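Local coordinates for protein fatty acyl CoA synthetase FADD13 (FATTY-ACYL-CoA SYNTHETASE) (PDB 3R44) that belongs to the AMP-binding enzyme family as a mycobacterial fatty acyl CoA synthetase, joining a large AMP-binding region to a smaller C-terminal domain, at residues R70-M75 with K117-G122. Residues are numbered along the deposited sequence; the frame is centred on the assembly and turned at random.
Sequences RVALLM and KVVIYG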
# COMPACT_ATOMS: atom_id res chain seq x y z
N ARG A 70 -12.63 18.09 2.63
CA ARG A 70 -11.71 17.22 1.89
C ARG A 70 -11.00 17.97 0.80
O ARG A 70 -11.63 18.73 0.05
CB ARG A 70 -12.41 15.98 1.30
CG ARG A 70 -12.62 14.79 2.26
CD ARG A 70 -13.71 15.05 3.30
NE ARG A 70 -15.04 15.18 2.68
CZ ARG A 70 -16.09 15.81 3.19
NH1 ARG A 70 -16.03 16.55 4.30
NH2 ARG A 70 -17.23 15.77 2.51
N VAL A 71 -9.68 17.77 0.75
CA VAL A 71 -8.79 18.36 -0.28
C VAL A 71 -8.19 17.16 -1.02
O VAL A 71 -7.41 16.36 -0.43
CB VAL A 71 -7.59 19.13 0.36
CG1 VAL A 71 -6.76 19.79 -0.78
CG2 VAL A 71 -8.14 20.16 1.39
N ALA A 72 -8.56 17.00 -2.28
CA ALA A 72 -8.00 15.91 -3.08
C ALA A 72 -6.63 16.33 -3.61
O ALA A 72 -6.42 17.47 -4.03
CB ALA A 72 -8.95 15.53 -4.26
N LEU A 73 -5.73 15.35 -3.67
CA LEU A 73 -4.34 15.55 -4.11
C LEU A 73 -4.07 14.60 -5.24
O LEU A 73 -4.06 13.38 -5.04
CB LEU A 73 -3.35 15.36 -2.96
CG LEU A 73 -3.52 16.25 -1.73
CD1 LEU A 73 -2.55 15.78 -0.62
CD2 LEU A 73 -3.33 17.70 -2.09
N LEU A 74 -3.90 15.15 -6.44
CA LEU A 74 -3.63 14.34 -7.64
C LEU A 74 -2.36 14.85 -8.33
O LEU A 74 -2.42 15.68 -9.25
CB LEU A 74 -4.85 14.44 -8.59
CG LEU A 74 -4.96 13.58 -9.84
CD1 LEU A 74 -4.95 12.05 -9.45
CD2 LEU A 74 -6.17 13.92 -10.74
N MET A 75 -1.22 14.41 -7.82
CA MET A 75 0.02 15.03 -8.21
C MET A 75 1.22 14.10 -8.00
O MET A 75 1.14 13.11 -7.28
CB MET A 75 0.25 16.33 -7.43
CG MET A 75 0.34 16.12 -5.95
SD MET A 75 0.12 17.67 -5.00
CE MET A 75 -1.63 17.75 -4.96
N LYS A 117 -13.79 19.20 -1.78
CA LYS A 117 -14.10 20.60 -2.04
C LYS A 117 -13.07 21.26 -2.95
O LYS A 117 -13.39 22.12 -3.74
CB LYS A 117 -14.13 21.30 -0.68
CG LYS A 117 -14.56 22.73 -0.66
CD LYS A 117 -14.86 23.15 0.81
CE LYS A 117 -15.24 24.63 0.88
NZ LYS A 117 -16.39 24.97 -0.01
N VAL A 118 -11.81 20.87 -2.80
CA VAL A 118 -10.71 21.47 -3.53
C VAL A 118 -9.95 20.34 -4.14
O VAL A 118 -9.77 19.31 -3.49
CB VAL A 118 -9.80 22.28 -2.55
CG1 VAL A 118 -8.47 22.67 -3.20
CG2 VAL A 118 -10.58 23.55 -2.05
N VAL A 119 -9.53 20.51 -5.37
CA VAL A 119 -8.70 19.52 -6.06
C VAL A 119 -7.40 20.17 -6.46
O VAL A 119 -7.41 21.18 -7.17
CB VAL A 119 -9.43 18.94 -7.28
CG1 VAL A 119 -8.50 17.97 -8.04
CG2 VAL A 119 -10.76 18.24 -6.76
N ILE A 120 -6.30 19.64 -5.95
CA ILE A 120 -4.97 20.15 -6.30
C ILE A 120 -4.29 19.12 -7.21
O ILE A 120 -4.12 17.96 -6.81
CB ILE A 120 -4.13 20.45 -5.06
CG1 ILE A 120 -4.85 21.48 -4.17
CG2 ILE A 120 -2.76 21.02 -5.52
CD1 ILE A 120 -4.19 21.71 -2.92
N TYR A 121 -3.94 19.53 -8.44
CA TYR A 121 -3.42 18.59 -9.41
C TYR A 121 -2.14 19.00 -10.09
O TYR A 121 -1.86 20.19 -10.36
CB TYR A 121 -4.47 18.25 -10.46
CG TYR A 121 -4.86 19.40 -11.35
CD1 TYR A 121 -4.26 19.58 -12.61
CD2 TYR A 121 -5.81 20.31 -10.95
CE1 TYR A 121 -4.64 20.63 -13.43
CE2 TYR A 121 -6.17 21.37 -11.74
CZ TYR A 121 -5.60 21.52 -12.97
OH TYR A 121 -6.04 22.60 -13.73
N GLY A 122 -1.38 17.97 -10.39
CA GLY A 122 -0.11 18.13 -11.03
C GLY A 122 -0.29 18.22 -12.50
O GLY A 122 -1.33 17.83 -13.05
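I120 lies between A72 and L74 in a parallel strand pair and is bonded to both through its backbone. I120 N donates to A72 O at 2.9 Å. I120 O accepts L74 N with an almost straight N-H...O angle of 176°. Both polar groups of this buried residue are thereby satisfied. The same alternation continues outward, with A72 N bonded to V118 O, K117 N to R70 O, and G122 N to L74 O; Y121 CA adds a CA-H...O contact of 3.1 Å to that last oxygen. The strand axes stay 4.7 Å apart at closest and are twisted 18° against each other.

On one face, the I120 side chain meets three neighbours. CG1 is anti to the carbonyl carbon (chi1 -58°), and the CD1 it carries lies 3.9 Å from V71 CG1, the two side chains crossing obliquely. L73 runs alongside I120, CD2 touching CB at 4.1 Å. M75 also runs alongside: its chain bends at chi3, where CE turns to CG2 of I120 at 3.5 Å, close to I120 O as well. Helix 79-91 packs here through L84 and F81.

The other face carries A72 and L74. A72 CB meets V119 CG2 at 4.1 Å, while L74 CB approaches that of Y121; helices 104-114 and 126-134 cover this side. Strands 70-74 and 118-121 are the central pair of a four-stranded parallel sheet of order 2-1-3-4, with helices on both faces: a doubly wound alpha/beta/alpha layering, with the strand order of flavodoxin-like sheets, within the AMP-binding region.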